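Local atomic coordinates of putative secreted cellulose-binding protein (PDB entry 4OY6), a protein that probably cleaves cellulose chains by oxidation as a copper-dependent lytic polysaccharide monooxygenase of family AA10. Residues N24-M27 / A28-P32; Y12-W15 / E16-G19; L129-G132 / E133-Q136; V63-D66 / G67-C70. All coordinates share one frame; numbering follows the deposited sequence.

Contact 1 of 4, residues N24-M27 / A28-P32; sequences NPAM and ADEDP. With ZN (zinc ion), chain F.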
ATOM      1  N   ASN A  24       6.708 -22.139  -0.552  1.00 16.17           N
ATOM      2  CA  ASN A  24       7.045 -22.692   0.772  1.00 15.84           C
ATOM      3  C   ASN A  24       5.783 -23.210   1.388  1.00 17.10           C
ATOM      4  O   ASN A  24       4.802 -22.437   1.576  1.00 14.69           O
ATOM      5  CB  ASN A  24       7.674 -21.659   1.728  1.00 18.47           C
ATOM      6  CG  ASN A  24       8.135 -22.277   3.063  1.00 20.83           C
ATOM      7  OD1 ASN A  24       7.480 -23.140   3.615  1.00 26.67           O
ATOM      8  ND2 ASN A  24       9.264 -21.812   3.580  1.00 27.62           N
ATOM      9  N   PRO A  25       5.821 -24.493   1.796  1.00 18.14           N
ATOM     10  CA  PRO A  25       4.594 -25.056   2.319  1.00 18.70           C
ATOM     11  C   PRO A  25       4.147 -24.498   3.668  1.00 17.37           C
ATOM     12  O   PRO A  25       3.025 -24.742   4.058  1.00 21.75           O
ATOM     13  CB  PRO A  25       4.910 -26.557   2.436  1.00 21.14           C
ATOM     14  CG  PRO A  25       6.392 -26.636   2.468  1.00 26.29           C
ATOM     15  CD  PRO A  25       6.882 -25.501   1.629  1.00 22.74           C
ATOM     16  N   ALA A  26       5.002 -23.753   4.356  1.00 16.29           N
ATOM     17  CA  ALA A  26       4.638 -23.119   5.634  1.00 15.54           C
ATOM     18  C   ALA A  26       3.910 -21.776   5.451  1.00 11.37           C
ATOM     19  O   ALA A  26       3.409 -21.231   6.420  1.00 11.63           O
ATOM     20  CB  ALA A  26       5.888 -22.905   6.468  1.00 18.50           C
ATOM     21  N   MET A  27       3.868 -21.233   4.232  1.00 10.45           N
ATOM     22  CA  MET A  27       3.290 -19.912   4.031  1.00  9.49           C
ATOM     23  C   MET A  27       1.808 -19.842   4.384  1.00  9.02           C
ATOM     24  O   MET A  27       1.359 -18.848   4.945  1.00  8.64           O
ATOM     25  CB  MET A  27       3.496 -19.416   2.597  1.00  9.56           C
ATOM     26  CG  MET A  27       3.256 -17.915   2.475  1.00  9.80           C
ATOM     27  SD  MET A  27       3.095 -17.304   0.810  1.00 11.36           S
ATOM     28  CE  MET A  27       4.458 -18.090  -0.015  1.00 10.66           C
ATOM     29  N   ALA A  28       1.035 -20.856   4.050  1.00  9.23           N
ATOM     30  CA  ALA A  28      -0.383 -20.826   4.334  1.00 10.13           C
ATOM     31  C   ALA A  28      -0.616 -20.608   5.837  1.00  9.69           C
ATOM     32  O   ALA A  28      -1.488 -19.854   6.254  1.00  9.82           O
ATOM     33  CB  ALA A  28      -1.030 -22.125   3.881  1.00 13.22           C
ATOM     34  N   ASP A  29       0.182 -21.278   6.659  1.00  9.19           N
ATOM     35  CA  ASP A  29       0.055 -21.177   8.097  1.00  8.84           C
ATOM     36  C   ASP A  29       0.623 -19.854   8.627  1.00  9.16           C
ATOM     37  O   ASP A  29      -0.017 -19.147   9.397  1.00 10.36           O
ATOM     38  CB  ASP A  29       0.775 -22.367   8.751  1.00  9.36           C
ATOM     39  CG  ASP A  29       0.541 -22.435  10.234  1.00 10.76           C
ATOM     40  OD1 ASP A  29      -0.485 -21.909  10.694  1.00 10.73           O
ATOM     41  OD2 ASP A  29       1.365 -23.032  10.936  1.00 16.42           O
ATOM     42  N   GLU A  30       1.815 -19.505   8.183  1.00  9.44           N
ATOM     43  CA  GLU A  30       2.536 -18.347   8.739  1.00  9.91           C
ATOM     44  C   GLU A  30       2.081 -17.003   8.217  1.00  9.36           C
ATOM     45  O   GLU A  30       2.234 -16.005   8.898  1.00 12.06           O
ATOM     46  CB  GLU A  30       4.032 -18.506   8.499  1.00 11.81           C
ATOM     47  CG  GLU A  30       4.590 -19.716   9.217  1.00 16.40           C
ATOM     48  CD  GLU A  30       6.079 -19.893   9.060  1.00 22.92           C
ATOM     49  OE1 GLU A  30       6.707 -19.108   8.322  1.00 28.87           O
ATOM     50  OE2 GLU A  30       6.619 -20.829   9.685  1.00 31.93           O
ATOM     51  N   ASP A  31       1.567 -16.987   7.000  1.00  8.38           N
ATOM     52  CA  ASP A  31       1.234 -15.741   6.294  1.00  7.53           C
ATOM     53  C   ASP A  31       0.117 -16.038   5.303  1.00  7.76           C
ATOM     54  O   ASP A  31       0.308 -15.996   4.083  1.00  7.84           O
ATOM     55  CB  ASP A  31       2.467 -15.164   5.619  1.00  7.77           C
ATOM     56  CG  ASP A  31       2.305 -13.716   5.187  1.00  8.13           C
ATOM     57  OD1 ASP A  31       1.160 -13.206   5.162  1.00  9.15           O
ATOM     58  OD2 ASP A  31       3.351 -13.105   4.839  1.00  8.86           O
ATOM     59  N   PRO A  32      -1.072 -16.346   5.845  1.00  7.84           N
ATOM     60  CA  PRO A  32      -2.177 -16.738   4.965  1.00  8.61           C
ATOM     61  C   PRO A  32      -2.572 -15.689   3.938  1.00  7.85           C
ATOM     62  O   PRO A  32      -3.028 -16.054   2.867  1.00  8.59           O
ATOM     63  CB  PRO A  32      -3.335 -17.027   5.939  1.00  9.54           C
ATOM     64  CG  PRO A  32      -2.955 -16.325   7.199  1.00  9.41           C
ATOM     65  CD  PRO A  32      -1.455 -16.408   7.275  1.00  8.78           C
TER
HETATM   66 ZN    ZN F 305      -1.279 -21.647  12.411  0.90 12.13          ZN
HETATM   67  O   HOH W   1       2.028 -22.725   1.832  1.00 18.88           O
HETATM   68  O   HOH W   2       1.457 -24.053   6.112  1.00 19.44           O
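Ala26 and Met27 hand their carbonyls to the short helix 27-30: Glu30 N reaches Ala26 O at 2.9 Å, and Asp31 N reaches Met27 O at 2.8 Å. A type I turn from Asn24 to Met27 leads in, and Asn24, ahead of that turn into the helix, accepts from Ala26 N through OD1 at 2.7 Å, a capping bond. Two waters extend this start, one running from Asn24 O to Ala28 N, the other from Pro25 O to Asp29 N. The Glu30 side chain runs extended past Ala26: its CG rests 3.4 Å from Ala26 O, and its OE2 lies 3.9 Å from Ala26 CB. With CG anti to the backbone nitrogen (chi1 -173°), the Asp29 carboxylate leads outward, where OD1 binds a zinc ion at 1.9 Å. Asp31 ends one helix and N-caps the next, its OD1 accepting from Cys34 N while OD2 turns to Trp18 and Arg17 of helix 10-18. Buried Met27 is the side chain by which this short helix packs against both longer ones, on Trp18 of helix 10-18 and on Cys34, Trp35 and Trp38 of helix 32-40.

Contact 2 of 4, residues Y12-W15 / E16-G19; sequences YGCW and ERWG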
ATOM      1  N   TYR A  12       4.589  -5.644  -2.017  1.00  6.43           N
ATOM      2  CA  TYR A  12       6.045  -5.612  -1.845  1.00  6.94           C
ATOM      3  C   TYR A  12       6.474  -6.500  -0.684  1.00  7.53           C
ATOM      4  O   TYR A  12       7.471  -7.227  -0.800  1.00  8.40           O
ATOM      5  CB  TYR A  12       6.569  -4.179  -1.678  1.00  7.93           C
ATOM      6  CG  TYR A  12       8.059  -4.121  -1.596  1.00  7.98           C
ATOM      7  CD1 TYR A  12       8.829  -4.171  -2.749  1.00 10.85           C
ATOM      8  CD2 TYR A  12       8.709  -4.066  -0.370  1.00  9.32           C
ATOM      9  CE1 TYR A  12      10.189  -4.136  -2.689  1.00 13.25           C
ATOM     10  CE2 TYR A  12      10.090  -4.068  -0.293  1.00 10.49           C
ATOM     11  CZ  TYR A  12      10.820  -4.094  -1.474  1.00 11.45           C
ATOM     12  OH  TYR A  12      12.199  -4.071  -1.485  1.00 16.84           O
ATOM     13  N   GLY A  13       5.738  -6.450   0.422  1.00  7.41           N
ATOM     14  CA  GLY A  13       6.055  -7.284   1.567  1.00  7.94           C
ATOM     15  C   GLY A  13       5.940  -8.768   1.257  1.00  7.50           C
ATOM     16  O   GLY A  13       6.818  -9.536   1.633  1.00  8.38           O
ATOM     17  N   CYS A  14       4.883  -9.181   0.561  1.00  6.92           N
ATOM     18  CA  CYS A  14       4.768 -10.575   0.185  1.00  7.44           C
ATOM     19  C   CYS A  14       5.935 -11.008  -0.703  1.00  8.21           C
ATOM     20  O   CYS A  14       6.401 -12.154  -0.589  1.00  9.85           O
ATOM     21  CB  CYS A  14       3.445 -10.878  -0.498  1.00  8.43           C
ATOM     22  SG  CYS A  14       1.971 -10.750   0.560  1.00  8.51           S
ATOM     23  N   TRP A  15       6.364 -10.133  -1.601  1.00  6.94           N
ATOM     24  CA  TRP A  15       7.511 -10.415  -2.462  1.00  7.62           C
ATOM     25  C   TRP A  15       8.808 -10.481  -1.655  1.00  8.30           C
ATOM     26  O   TRP A  15       9.610 -11.409  -1.828  1.00  9.64           O
ATOM     27  CB  TRP A  15       7.591  -9.347  -3.563  1.00  8.10           C
ATOM     28  CG  TRP A  15       8.814  -9.456  -4.386  1.00  9.62           C
ATOM     29  CD1 TRP A  15       9.032 -10.319  -5.411  1.00 12.21           C
ATOM     30  CD2 TRP A  15      10.024  -8.729  -4.200  1.00 10.81           C
ATOM     31  NE1 TRP A  15      10.293 -10.156  -5.900  1.00 14.10           N
ATOM     32  CE2 TRP A  15      10.934  -9.185  -5.185  1.00 13.70           C
ATOM     33  CE3 TRP A  15      10.431  -7.726  -3.310  1.00 12.43           C
ATOM     34  CZ2 TRP A  15      12.230  -8.686  -5.286  1.00 17.90           C
ATOM     35  CZ3 TRP A  15      11.714  -7.225  -3.415  1.00 17.10           C
ATOM     36  CH2 TRP A  15      12.599  -7.691  -4.405  1.00 18.86           C
ATOM     37  N   GLU A  16       9.034  -9.497  -0.794  1.00  8.38           N
ATOM     38  CA  GLU A  16      10.285  -9.435  -0.038  1.00 11.22           C
ATOM     39  C   GLU A  16      10.423 -10.643   0.881  1.00  9.93           C
ATOM     40  O   GLU A  16      11.526 -11.183   1.023  1.00 12.47           O
ATOM     41  CB  GLU A  16      10.347  -8.118   0.752  1.00 14.52           C
ATOM     42  CG  GLU A  16      11.606  -7.876   1.537  1.00 21.94           C
ATOM     43  CD  GLU A  16      11.577  -6.534   2.247  1.00 24.85           C
ATOM     44  OE1 GLU A  16      10.494  -6.054   2.692  1.00 28.00           O
ATOM     45  OE2 GLU A  16      12.675  -5.973   2.394  1.00 37.83           O
ATOM     46  N   ARG A  17       9.329 -11.037   1.518  1.00  9.18           N
ATOM     47  CA  ARG A  17       9.399 -12.107   2.506  1.00 10.26           C
ATOM     48  C   ARG A  17       9.415 -13.497   1.890  1.00  9.87           C
ATOM     49  O   ARG A  17      10.022 -14.401   2.455  1.00 13.34           O
ATOM     50  CB  ARG A  17       8.261 -12.019   3.518  1.00 11.52           C
ATOM     51  CG  ARG A  17       8.343 -10.802   4.406  1.00 12.88           C
ATOM     52  CD  ARG A  17       7.327 -10.839   5.576  1.00 15.26           C
ATOM     53  NE  ARG A  17       5.898 -11.014   5.190  1.00 13.30           N
ATOM     54  CZ  ARG A  17       5.120 -10.023   4.804  1.00 12.15           C
ATOM     55  NH1 ARG A  17       5.598  -8.779   4.711  1.00 14.16           N
ATOM     56  NH2 ARG A  17       3.882 -10.266   4.485  1.00 11.67           N
ATOM     57  N   TRP A  18       8.745 -13.674   0.754  1.00  8.61           N
ATOM     58  CA  TRP A  18       8.501 -15.000   0.194  1.00  8.74           C
ATOM     59  C   TRP A  18       8.994 -15.232  -1.230  1.00  9.00           C
ATOM     60  O   TRP A  18       8.902 -16.341  -1.728  1.00 11.09           O
ATOM     61  CB  TRP A  18       7.020 -15.361   0.262  1.00  9.63           C
ATOM     62  CG  TRP A  18       6.455 -15.352   1.658  1.00  9.91           C
ATOM     63  CD1 TRP A  18       5.668 -14.395   2.229  1.00  9.75           C
ATOM     64  CD2 TRP A  18       6.634 -16.369   2.650  1.00 10.16           C
ATOM     65  NE1 TRP A  18       5.364 -14.731   3.519  1.00 10.43           N
ATOM     66  CE2 TRP A  18       5.932 -15.947   3.809  1.00 10.60           C
ATOM     67  CE3 TRP A  18       7.279 -17.618   2.662  1.00 11.66           C
ATOM     68  CZ2 TRP A  18       5.894 -16.707   4.989  1.00 12.30           C
ATOM     69  CZ3 TRP A  18       7.241 -18.378   3.839  1.00 12.69           C
ATOM     70  CH2 TRP A  18       6.545 -17.914   4.978  1.00 12.47           C
ATOM     71  N   GLY A  19       9.485 -14.187  -1.898  1.00  9.73           N
ATOM     72  CA  GLY A  19       9.836 -14.290  -3.296  1.00 11.12           C
ATOM     73  C   GLY A  19      10.920 -15.305  -3.606  1.00 12.40           C
ATOM     74  O   GLY A  19      10.969 -15.835  -4.722  1.00 14.35           O
TER
HETATM   75  O   HOH W   3      13.401  -3.919   0.977  1.00 30.51           O
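Tyr12 to Trp18 lie on helix 10-18, and four i to i+4 bonds run from Glu16 N, Arg17 N, Trp18 N and Gly19 N to the carbonyls of Tyr12, Gly13, Cys14 and Trp15; the Glu16 N to Tyr12 O bond is 2.8 Å long. The last two, with N-H...O angles of 137° and 139°, are less straight than the first two. Tyr12 and Glu16, one turn apart, meet through Glu16 OE1, 3.6 Å from Tyr12 CE2, with ring and carboxylate planes steeply inclined. A water ties their ends, 2.7 Å from Tyr12 OH and donating to Glu16 OE2 at 2.6 Å. Arg17 bends at chi3 (-56°), which curls its guanidinium back over Gly13 so that Gly13 O lies beneath one face, toward its rim, with NH1 3.4 Å from that oxygen. The group packs directly on the glycine backbone. Trp18 sets its ring edge near Cys14 O, CD1 at 3.7 Å. Beyond the helix, Cys14 is disulfide-bonded to Cys34, and Asp31 OD2 accepts from both Trp18 NE1 and Arg17 NH2. A leucine in place of Arg17 would probably leave the Asp31 carboxylate without its salt-bridge mate and strip the flat cover from Gly13 O. One carboxylate thus takes both a charged and a neutral donor from successive residues, which probably favours its ionised form and, with the disulfide, fastens the helix end to the chain that follows.

Contact 3 of 4, residues L129-G132 / E133-Q136; sequences LTWG and ELQQ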
ATOM      1  N   LEU A 129     -11.485  -2.166   3.806  1.00  9.86           N
ATOM      2  CA  LEU A 129     -11.103  -0.761   3.788  1.00 10.16           C
ATOM      3  C   LEU A 129     -12.083   0.063   2.946  1.00 11.60           C
ATOM      4  O   LEU A 129     -12.462  -0.328   1.845  1.00 12.96           O
ATOM      5  CB  LEU A 129      -9.715  -0.582   3.211  1.00 14.02           C
ATOM      6  CG  LEU A 129      -8.559  -0.445   4.160  1.00 21.93           C
ATOM      7  CD1 LEU A 129      -8.221  -1.857   4.604  1.00 26.85           C
ATOM      8  CD2 LEU A 129      -7.409   0.258   3.423  1.00 20.28           C
ATOM      9  N   THR A 130     -12.452   1.215   3.493  1.00 11.48           N
ATOM     10  CA  THR A 130     -13.298   2.197   2.819  1.00 12.21           C
ATOM     11  C   THR A 130     -12.663   3.567   3.031  1.00 11.17           C
ATOM     12  O   THR A 130     -11.905   3.772   3.971  1.00 11.74           O
ATOM     13  CB  THR A 130     -14.729   2.221   3.374  1.00 14.19           C
ATOM     14  OG1 THR A 130     -14.693   2.778   4.691  1.00 17.28           O
ATOM     15  CG2 THR A 130     -15.336   0.804   3.371  1.00 15.36           C
ATOM     16  N   TRP A 131     -13.024   4.509   2.172  1.00 11.69           N
ATOM     17  CA  TRP A 131     -12.529   5.871   2.314  1.00 11.79           C
ATOM     18  C   TRP A 131     -12.991   6.493   3.636  1.00 12.13           C
ATOM     19  O   TRP A 131     -12.260   7.265   4.258  1.00 13.49           O
ATOM     20  CB  TRP A 131     -12.973   6.722   1.140  1.00 12.82           C
ATOM     21  CG  TRP A 131     -12.258   6.395  -0.140  1.00 11.56           C
ATOM     22  CD1 TRP A 131     -12.708   5.598  -1.165  1.00 12.96           C
ATOM     23  CD2 TRP A 131     -10.963   6.857  -0.541  1.00 11.11           C
ATOM     24  NE1 TRP A 131     -11.787   5.554  -2.171  1.00 12.94           N
ATOM     25  CE2 TRP A 131     -10.706   6.318  -1.818  1.00 11.33           C
ATOM     26  CE3 TRP A 131     -10.009   7.691   0.035  1.00 12.76           C
ATOM     27  CZ2 TRP A 131      -9.532   6.602  -2.524  1.00 12.64           C
ATOM     28  CZ3 TRP A 131      -8.827   7.954  -0.667  1.00 13.42           C
ATOM     29  CH2 TRP A 131      -8.612   7.420  -1.927  1.00 12.89           C
ATOM     30  N   GLY A 132     -14.192   6.144   4.065  1.00 12.73           N
ATOM     31  CA  GLY A 132     -14.742   6.692   5.293  1.00 14.48           C
ATOM     32  C   GLY A 132     -14.047   6.237   6.558  1.00 13.81           C
ATOM     33  O   GLY A 132     -14.194   6.867   7.604  1.00 17.29           O
ATOM     34  N   GLU A 133     -13.266   5.162   6.463  1.00 12.64           N
ATOM     35  CA  GLU A 133     -12.503   4.638   7.595  1.00 13.03           C
ATOM     36  C   GLU A 133     -11.084   5.128   7.622  1.00 10.80           C
ATOM     37  O   GLU A 133     -10.311   4.667   8.455  1.00 13.22           O
ATOM     38  CB  GLU A 133     -12.502   3.104   7.567  1.00 15.30           C
ATOM     39  CG  GLU A 133     -13.874   2.477   7.748  1.00 20.02           C
ATOM     40  CD  GLU A 133     -14.366   2.488   9.170  1.00 23.36           C
ATOM     41  OE1 GLU A 133     -13.747   3.149  10.039  1.00 23.67           O
ATOM     42  OE2 GLU A 133     -15.378   1.787   9.414  1.00 30.38           O
ATOM     43  N   LEU A 134     -10.735   6.055   6.720  1.00 11.05           N
ATOM     44  CA  LEU A 134      -9.417   6.668   6.697  1.00 10.82           C
ATOM     45  C   LEU A 134      -9.409   8.047   7.312  1.00 11.03           C
ATOM     46  O   LEU A 134     -10.396   8.798   7.203  1.00 15.01           O
ATOM     47  CB  LEU A 134      -8.901   6.784   5.269  1.00 11.69           C
ATOM     48  CG  LEU A 134      -8.632   5.502   4.503  1.00 13.11           C
ATOM     49  CD1 LEU A 134      -8.221   5.818   3.070  1.00 15.01           C
ATOM     50  CD2 LEU A 134      -7.584   4.653   5.184  1.00 13.95           C
ATOM     51  N   GLN A 135      -8.281   8.369   7.937  1.00 10.21           N
ATOM     52  CA  GLN A 135      -7.967   9.726   8.336  1.00 11.11           C
ATOM     53  C   GLN A 135      -6.661  10.179   7.686  1.00  9.41           C
ATOM     54  O   GLN A 135      -5.689   9.437   7.628  1.00 11.02           O
ATOM     55  CB  GLN A 135      -7.956   9.867   9.844  1.00 14.80           C
ATOM     56  CG  GLN A 135      -6.852   9.151  10.560  1.00 17.15           C
ATOM     57  CD  GLN A 135      -6.941   9.274  12.074  1.00 22.92           C
ATOM     58  OE1 GLN A 135      -6.045   9.814  12.746  1.00 29.34           O
ATOM     59  NE2 GLN A 135      -8.045   8.795  12.614  1.00 24.91           N
ATOM     60  N   GLN A 136      -6.656  11.393   7.174  1.00 10.57           N
ATOM     61  CA  GLN A 136      -5.474  11.918   6.536  1.00 10.36           C
ATOM     62  C   GLN A 136      -4.442  12.199   7.616  1.00  9.94           C
ATOM     63  O   GLN A 136      -4.761  12.834   8.627  1.00 13.28           O
ATOM     64  CB  GLN A 136      -5.791  13.162   5.701  1.00 11.95           C
ATOM     65  CG  GLN A 136      -4.593  13.762   4.977  1.00 12.95           C
ATOM     66  CD  GLN A 136      -4.963  14.894   4.050  1.00 15.71           C
ATOM     67  OE1 GLN A 136      -5.665  14.705   3.082  1.00 18.93           O
ATOM     68  NE2 GLN A 136      -4.460  16.055   4.331  1.00 23.69           N
TER
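Thr130 holds OG1 between its backbone nitrogen and carbonyl carbon (chi1 70°), and Glu133 sets CG anti to its carbonyl carbon (chi1 -64°); together these bring the hydroxyl against the glutamate's aliphatic part, OG1 lying 3.2 Å from Glu133 CG. The two side chains cross at a slant, and a bend at chi2 (-77°) then places the Glu133 carboxylate. The same hydroxyl takes a weak bond from Glu133 N at 3.3 Å, while the main partner of that amide is Thr130 O at 3.2 Å. Leu134 N repeats this pattern with Trp131 O at 3.1 Å. These i to i+3 bonds belong to a short 3-10 turn that delivers the chain into strand 134-139, which runs antiparallel to strand 110-118 in the larger sheet of this E-set-like beta fold. Trp131 and Leu134 then meet across the turn: Leu134 CD1 comes to 4.0 Å from Trp131 CE3, approaching the indole obliquely. Leu134 CB also rests 3.5 Å from Trp131 O, and its CG lies beside Thr130 O, so this buried side chain lies against both carbonyls of the turn. The indole is tethered at its other end by Trp131 NE1, which donates to Val64 O, and packs on Phe60, Glu61 and Ile167. Leu134 continues inward onto Tyr116, Tyr165 and Leu69, while Gly132 O accepts from Lys119 NZ.

Contact 4 of 4, residues V63-D66 / G67-C70; sequences VVPD and GQLC. With ZN (zinc ion), chain I.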
ATOM      1  N   VAL A  63     -12.652   6.747  -8.814  1.00 16.33           N
ATOM      2  CA  VAL A  63     -12.052   5.616  -9.532  1.00 16.01           C
ATOM      3  C   VAL A  63     -11.604   4.454  -8.637  1.00 13.15           C
ATOM      4  O   VAL A  63     -11.217   3.402  -9.145  1.00 14.40           O
ATOM      5  CB  VAL A  63     -10.903   6.079 -10.474  1.00 17.07           C
ATOM      6  CG1 VAL A  63     -11.435   7.014 -11.551  1.00 22.89           C
ATOM      7  CG2 VAL A  63      -9.787   6.741  -9.692  1.00 15.85           C
ATOM      8  N   VAL A  64     -11.660   4.639  -7.316  1.00 12.50           N
ATOM      9  CA  VAL A  64     -11.256   3.608  -6.351  1.00 11.99           C
ATOM     10  C   VAL A  64     -12.442   3.371  -5.423  1.00 11.71           C
ATOM     11  O   VAL A  64     -12.605   4.072  -4.432  1.00 13.66           O
ATOM     12  CB  VAL A  64     -10.007   4.025  -5.553  1.00 11.91           C
ATOM     13  CG1 VAL A  64      -9.660   2.968  -4.508  1.00 11.27           C
ATOM     14  CG2 VAL A  64      -8.832   4.270  -6.498  1.00 12.01           C
ATOM     15  N   PRO A  65     -13.294   2.391  -5.763  1.00 12.17           N
ATOM     16  CA  PRO A  65     -14.447   2.125  -4.911  1.00 12.57           C
ATOM     17  C   PRO A  65     -14.081   1.601  -3.512  1.00 11.73           C
ATOM     18  O   PRO A  65     -13.045   0.953  -3.324  1.00 11.31           O
ATOM     19  CB  PRO A  65     -15.192   1.015  -5.664  1.00 14.75           C
ATOM     20  CG  PRO A  65     -14.801   1.191  -7.099  1.00 14.55           C
ATOM     21  CD  PRO A  65     -13.357   1.619  -7.012  1.00 13.20           C
ATOM     22  N   ASP A  66     -14.950   1.861  -2.540  1.00 12.50           N
ATOM     23  CA  ASP A  66     -14.821   1.243  -1.241  1.00 12.39           C
ATOM     24  C   ASP A  66     -14.669  -0.264  -1.378  1.00 11.96           C
ATOM     25  O   ASP A  66     -15.282  -0.892  -2.240  1.00 13.89           O
ATOM     26  CB  ASP A  66     -16.060   1.553  -0.397  1.00 13.37           C
ATOM     27  CG  ASP A  66     -16.080   2.961   0.131  1.00 15.45           C
ATOM     28  OD1 ASP A  66     -15.044   3.637   0.186  1.00 14.29           O
ATOM     29  OD2 ASP A  66     -17.163   3.391   0.561  1.00 20.34           O
ATOM     30  N   GLY A  67     -13.798  -0.818  -0.541  1.00 10.71           N
ATOM     31  CA  GLY A  67     -13.447  -2.240  -0.594  1.00 11.26           C
ATOM     32  C   GLY A  67     -12.414  -2.614  -1.637  1.00  9.39           C
ATOM     33  O   GLY A  67     -12.028  -3.764  -1.732  1.00 10.35           O
ATOM     34  N   GLN A  68     -11.988  -1.639  -2.433  1.00  9.56           N
ATOM     35  CA  GLN A  68     -11.009  -1.838  -3.501  1.00  9.02           C
ATOM     36  C   GLN A  68      -9.834  -0.882  -3.372  1.00  8.08           C
ATOM     37  O   GLN A  68      -9.097  -0.639  -4.324  1.00  9.17           O
ATOM     38  CB  GLN A  68     -11.642  -1.670  -4.889  1.00  9.52           C
ATOM     39  CG  GLN A  68     -12.841  -2.568  -5.112  1.00 10.76           C
ATOM     40  CD  GLN A  68     -13.535  -2.314  -6.410  1.00 11.79           C
ATOM     41  OE1 GLN A  68     -12.926  -1.837  -7.373  1.00 12.55           O
ATOM     42  NE2 GLN A  68     -14.804  -2.665  -6.470  1.00 14.98           N
ATOM     43  N   LEU A  69      -9.620  -0.324  -2.186  1.00  8.40           N
ATOM     44  CA  LEU A  69      -8.533   0.630  -2.009  1.00  7.76           C
ATOM     45  C   LEU A  69      -7.160  -0.013  -2.257  1.00  7.12           C
ATOM     46  O   LEU A  69      -6.298   0.563  -2.934  1.00  7.71           O
ATOM     47  CB  LEU A  69      -8.558   1.308  -0.626  1.00  8.21           C
ATOM     48  CG  LEU A  69      -9.534   2.493  -0.535  1.00  9.88           C
ATOM     49  CD1 LEU A  69     -11.013   2.086  -0.698  1.00 10.64           C
ATOM     50  CD2 LEU A  69      -9.316   3.265   0.759  1.00 11.03           C
ATOM     51  N   CYS A  70      -6.920  -1.190  -1.692  1.00  7.46           N
ATOM     52  CA  CYS A  70      -5.587  -1.791  -1.756  1.00  7.40           C
ATOM     53  C   CYS A  70      -5.240  -2.359  -3.118  1.00  7.16           C
ATOM     54  O   CYS A  70      -4.069  -2.582  -3.383  1.00  7.82           O
ATOM     55  CB  CYS A  70      -5.389  -2.840  -0.662  1.00  8.30           C
ATOM     56  SG  CYS A  70      -5.517  -2.125   1.011  1.00  9.67           S
TER
HETATM   57 ZN    ZN I 308     -17.188   5.363   0.933  0.50 34.99          ZN
HETATM   58  O   HOH W   4     -15.949  -3.288  -3.594  1.00 29.77           O
HETATM   59  O   HOH W   5     -16.612   5.219   2.764  1.00 26.15           O
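Pro65 O accepts from Gln68 N at 2.9 Å, the bond that closes a type II turn from Pro65 to Gln68; Gln68 CB and Leu69 CD1 press on the same oxygen at 3.4 and 3.5 Å. The glutamine side chain runs out extended and crosses the proline ring at a slant, its OE1 3.5 Å from Pro65 CD and its NE2 near CB. A water joins the end of this arm to the turn, donating to Asp66 O at 2.8 Å and accepting from Gln68 NE2 at 3.2 Å. An alanine in place of Gln68 would probably uncover the proline ring and leave this water without its amide partner. On the buried side Val64 CG1, anti to its own nitrogen (chi1 177°), packs on Leu69, 4.0 Å from its CG. Asp66 turns outward: OD2 binds a zinc ion at 2.0 Å, which also holds a water, while OD1 accepts from Trp131 N. Nearby, Cys70 is joined to Cys180 by a disulfide. Gly67 occupies the third position of the turn with a positive phi of 81°, which by itself favours glycine, the usual residue at that position of a type II beta turn.

Contacts 2, 1, 4 and 3 follow one another in that order along the chain, and they fall into two pairs. Contacts 1 and 2, with centres 12 Å apart, belong to successive helices, 27-30 and 10-18, in the helical region between strands 2-6 and 52-54. Contacts 3 and 4, with centres 10 Å apart, join a loop after helix 60-63 to the turn that opens strand 134-139; Leu129 O meets Gly67 N at 2.8 Å. The pairs do not touch: contacts 2 and 3 lie on opposite sides of the chain's centre, their own centres 26 Å apart, so these contacts lie in two separate places of one compact domain.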